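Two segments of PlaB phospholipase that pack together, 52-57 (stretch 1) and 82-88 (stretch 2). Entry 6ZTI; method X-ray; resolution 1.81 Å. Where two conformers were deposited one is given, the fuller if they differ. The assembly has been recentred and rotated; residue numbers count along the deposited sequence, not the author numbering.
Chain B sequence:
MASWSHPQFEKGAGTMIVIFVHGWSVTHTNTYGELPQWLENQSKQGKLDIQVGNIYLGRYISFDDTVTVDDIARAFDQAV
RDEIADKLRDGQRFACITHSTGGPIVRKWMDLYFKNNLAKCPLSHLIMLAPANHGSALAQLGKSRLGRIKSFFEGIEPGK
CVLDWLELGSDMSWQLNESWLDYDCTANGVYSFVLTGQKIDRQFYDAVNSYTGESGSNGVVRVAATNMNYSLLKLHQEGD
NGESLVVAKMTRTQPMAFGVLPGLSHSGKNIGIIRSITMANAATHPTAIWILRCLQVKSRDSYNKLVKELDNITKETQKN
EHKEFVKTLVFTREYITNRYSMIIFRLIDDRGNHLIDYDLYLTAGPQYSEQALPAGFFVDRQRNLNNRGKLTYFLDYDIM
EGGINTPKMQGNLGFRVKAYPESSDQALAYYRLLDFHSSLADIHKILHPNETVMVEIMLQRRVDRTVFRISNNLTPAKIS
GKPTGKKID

Stretch 1 52-57: VGNIYL
Stretch 2 82-88: DEIADKL

How do the two stretches lie against each other? Residues 55-57 of stretch 1 form a strand, preceded by V52, G53 and N54, while 82-88 belong to a helix that runs nearly antiparallel to it, at 160° with axes 11.6 Å apart. The register sets N54 CA 9.1 Å from I84 CA and Y56 CA 9.5 Å from E83 CA, so long side chains must span the gap; only 205 Å² is buried in all.

What does the start of stretch 2 contribute? D82 stays out of reach, but E83 (-109/-34; chi1 m, chi2 m) points toward the strand. Its OE1 accepts a hydrogen bond from water 1 at 2.9 Å, and that water lies 2.8 Å from Y56 OH, bridging carboxylate and phenol at the ring's edge.

Where is the apolar contact? I84 (-132/21; chi1 p, chi2 t) sits at the kink, where the N of D86 and K87 lack bonds to the preceding turn, though L88 N still reaches I84 O at 2.9 Å. Its CG2 comes 3.5 Å from Y56 CZ, obliquely to the ring. Y56 (-120/139; chi1 m, chi2 81°) points toward the helix, and its buried ring combines an apolar surface for I84 with a polar tip.

What fastens the far end? After A85, D86 (chi1 p) makes a weak bond from K87 N to D86 OD1, 2.7 Å. K87 (-64/-37; m, t, t, t) extends almost fully, and its NZ donates to N54 OD1 and Y56 OH, each 2.7 Å away. N54 (-107/20; chi1 -90°, chi2 -15°) starts sideways yet brings its amide oxygen to the ammonium. K87 NZ also lies 3.5 Å from G53 O; G53, at 90/5, adopts angles that call for glycine.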

ATOM      1  N   VAL B  52      -3.013  30.267 -47.145  1.00 29.74           N
ATOM      2  CA  VAL B  52      -2.240  29.048 -47.324  1.00 32.70           C
ATOM      3  C   VAL B  52      -1.089  29.060 -46.335  1.00 31.63           C
ATOM      4  O   VAL B  52      -0.360  30.055 -46.216  1.00 31.35           O
ATOM      5  CB  VAL B  52      -1.733  28.934 -48.770  1.00 27.79           C
ATOM      6  CG1 VAL B  52      -0.878  27.685 -48.934  1.00 29.53           C
ATOM      7  CG2 VAL B  52      -2.908  28.916 -49.736  1.00 28.16           C
ATOM      8  N   GLY B  53      -0.932  27.963 -45.605  1.00 28.09           N
ATOM      9  CA  GLY B  53       0.106  27.853 -44.608  1.00 29.94           C
ATOM     10  C   GLY B  53      -0.281  28.314 -43.220  1.00 27.94           C
ATOM     11  O   GLY B  53       0.584  28.338 -42.337  1.00 24.21           O
ATOM     12  N   ASN B  54      -1.545  28.677 -42.991  1.00 27.57           N
ATOM     13  CA  ASN B  54      -1.999  29.099 -41.670  1.00 19.99           C
ATOM     14  C   ASN B  54      -2.876  28.054 -40.985  1.00 22.86           C
ATOM     15  O   ASN B  54      -3.615  28.383 -40.051  1.00 15.74           O
ATOM     16  CB  ASN B  54      -2.730  30.437 -41.761  1.00 20.17           C
ATOM     17  CG  ASN B  54      -1.791  31.618 -41.584  1.00 29.12           C
ATOM     18  OD1 ASN B  54      -0.655  31.465 -41.123  1.00 23.08           O
ATOM     19  ND2 ASN B  54      -2.261  32.800 -41.940  1.00 27.73           N
ATOM     20  N   ILE B  55      -2.795  26.799 -41.416  1.00 21.68           N
ATOM     21  CA  ILE B  55      -3.389  25.676 -40.702  1.00 19.53           C
ATOM     22  C   ILE B  55      -2.249  24.845 -40.131  1.00 23.20           C
ATOM     23  O   ILE B  55      -1.349  24.423 -40.870  1.00 18.87           O
ATOM     24  CB  ILE B  55      -4.293  24.829 -41.613  1.00 18.80           C
ATOM     25  CG1 ILE B  55      -5.430  25.698 -42.162  1.00 22.74           C
ATOM     26  CG2 ILE B  55      -4.832  23.620 -40.847  1.00 22.21           C
ATOM     27  CD1 ILE B  55      -6.278  25.015 -43.226  1.00 20.43           C
ATOM     28  N   TYR B  56      -2.287  24.617 -38.818  1.00 13.72           N
ATOM     29  CA  TYR B  56      -1.206  23.977 -38.088  1.00 13.38           C
ATOM     30  C   TYR B  56      -1.683  22.701 -37.416  1.00 17.16           C
ATOM     31  O   TYR B  56      -2.778  22.645 -36.850  1.00 13.11           O
ATOM     32  CB  TYR B  56      -0.631  24.914 -37.031  1.00 14.94           C
ATOM     33  CG  TYR B  56       0.206  26.018 -37.616  1.00 16.98           C
ATOM     34  CD1 TYR B  56      -0.386  27.151 -38.151  1.00 19.78           C
ATOM     35  CD2 TYR B  56       1.592  25.926 -37.647  1.00 21.88           C
ATOM     36  CE1 TYR B  56       0.390  28.171 -38.707  1.00 17.44           C
ATOM     37  CE2 TYR B  56       2.369  26.946 -38.198  1.00 20.42           C
ATOM     38  CZ  TYR B  56       1.758  28.058 -38.719  1.00 16.40           C
ATOM     39  OH  TYR B  56       2.516  29.067 -39.271  1.00 28.22           O
ATOM     40  N   LEU B  57      -0.839  21.684 -37.473  1.00 15.04           N
ATOM     41  CA  LEU B  57      -1.059  20.452 -36.744  1.00 12.18           C
ATOM     42  C   LEU B  57      -0.269  20.518 -35.441  1.00 21.19           C
ATOM     43  O   LEU B  57       0.955  20.689 -35.458  1.00 14.52           O
ATOM     44  CB  LEU B  57      -0.650  19.249 -37.590  1.00 12.67           C
ATOM     45  CG  LEU B  57      -1.319  19.120 -38.951  1.00 18.75           C
ATOM     46  CD1 LEU B  57      -0.956  17.764 -39.558  1.00 19.62           C
ATOM     47  CD2 LEU B  57      -2.827  19.291 -38.853  1.00 17.07           C
ATOM     48  N   ASP B  82       7.115  29.917 -30.719  1.00 25.99           N
ATOM     49  CA  ASP B  82       8.193  29.484 -31.601  1.00 20.49           C
ATOM     50  C   ASP B  82       7.785  29.544 -33.069  1.00 27.11           C
ATOM     51  O   ASP B  82       8.631  29.794 -33.931  1.00 26.47           O
ATOM     52  CB  ASP B  82       8.638  28.067 -31.249  1.00 17.57           C
ATOM     53  CG  ASP B  82       9.575  28.018 -30.043  1.00 26.70           C
ATOM     54  OD1 ASP B  82       9.980  29.085 -29.531  1.00 23.57           O
ATOM     55  OD2 ASP B  82       9.908  26.895 -29.602  1.00 20.67           O
ATOM     56  N   GLU B  83       6.504  29.332 -33.375  1.00 27.38           N
ATOM     57  CA  GLU B  83       6.073  29.170 -34.757  1.00 24.18           C
ATOM     58  C   GLU B  83       5.274  30.335 -35.318  1.00 34.31           C
ATOM     59  O   GLU B  83       5.391  30.606 -36.516  1.00 25.76           O
ATOM     60  CB  GLU B  83       5.232  27.898 -34.906  1.00 25.04           C
ATOM     61  CG  GLU B  83       6.050  26.616 -34.906  1.00 38.04           C
ATOM     62  CD  GLU B  83       6.839  26.413 -36.192  1.00 41.30           C
ATOM     63  OE1 GLU B  83       6.685  27.221 -37.135  1.00 43.33           O
ATOM     64  OE2 GLU B  83       7.613  25.435 -36.255  1.00 52.38           O
ATOM     65  N   ILE B  84       4.456  31.026 -34.513  1.00 21.51           N
ATOM     66  CA  ILE B  84       3.599  32.062 -35.085  1.00 27.44           C
ATOM     67  C   ILE B  84       3.630  33.387 -34.329  1.00 24.63           C
ATOM     68  O   ILE B  84       2.727  34.217 -34.492  1.00 18.82           O
ATOM     69  CB  ILE B  84       2.150  31.546 -35.196  1.00 20.23           C
ATOM     70  CG1 ILE B  84       1.557  31.263 -33.818  1.00 26.93           C
ATOM     71  CG2 ILE B  84       2.105  30.282 -36.065  1.00 20.76           C
ATOM     72  CD1 ILE B  84       0.083  30.995 -33.867  1.00 21.63           C
ATOM     73  N   ALA B  85       4.690  33.629 -33.550  1.00 29.40           N
ATOM     74  CA  ALA B  85       4.806  34.899 -32.833  1.00 30.43           C
ATOM     75  C   ALA B  85       4.674  36.088 -33.783  1.00 29.71           C
ATOM     76  O   ALA B  85       3.939  37.044 -33.508  1.00 31.09           O
ATOM     77  CB  ALA B  85       6.139  34.962 -32.080  1.00 32.55           C
ATOM     78  N   ASP B  86       5.393  36.047 -34.907  1.00 26.45           N
ATOM     79  CA  ASP B  86       5.317  37.138 -35.874  0.58 32.85           C
ATOM     80  C   ASP B  86       3.890  37.332 -36.376  1.00 34.52           C
ATOM     81  O   ASP B  86       3.402  38.465 -36.462  1.00 28.33           O
ATOM     82  CB  ASP B  86       6.279  36.868 -37.038  0.58 31.35           C
ATOM     83  CG  ASP B  86       6.000  35.547 -37.753  0.58 38.34           C
ATOM     84  OD1 ASP B  86       5.366  34.641 -37.160  0.58 28.59           O
ATOM     85  OD2 ASP B  86       6.426  35.413 -38.922  0.58 37.64           O
ATOM     86  N   LYS B  87       3.199  36.237 -36.706  1.00 27.50           N
ATOM     87  CA  LYS B  87       1.836  36.342 -37.219  1.00 29.29           C
ATOM     88  C   LYS B  87       0.891  36.921 -36.172  1.00 34.74           C
ATOM     89  O   LYS B  87      -0.030  37.678 -36.504  1.00 40.94           O
ATOM     90  CB  LYS B  87       1.343  34.968 -37.677  1.00 26.70           C
ATOM     91  CG  LYS B  87       2.242  34.316 -38.684  1.00 33.00           C
ATOM     92  CD  LYS B  87       1.644  33.048 -39.231  1.00 34.05           C
ATOM     93  CE  LYS B  87       2.374  32.617 -40.509  1.00 33.49           C
ATOM     94  NZ  LYS B  87       2.069  31.205 -40.896  1.00 39.39           N
ATOM     95  N   LEU B  88       1.097  36.568 -34.904  1.00 24.05           N
ATOM     96  CA  LEU B  88       0.256  37.116 -33.845  1.00 31.42           C
ATOM     97  C   LEU B  88       0.545  38.597 -33.623  1.00 32.08           C
ATOM     98  O   LEU B  88      -0.381  39.387 -33.415  1.00 38.71           O
ATOM     99  CB  LEU B  88       0.451  36.318 -32.555  1.00 23.27           C
ATOM    100  CG  LEU B  88       0.018  34.842 -32.598  1.00 32.91           C
ATOM    101  CD1 LEU B  88       0.384  34.118 -31.317  1.00 26.47           C
ATOM    102  CD2 LEU B  88      -1.482  34.701 -32.856  1.00 28.66           C
TER
HETATM  103  O   HOH W   1       5.314  28.745 -39.247  1.00 31.70           O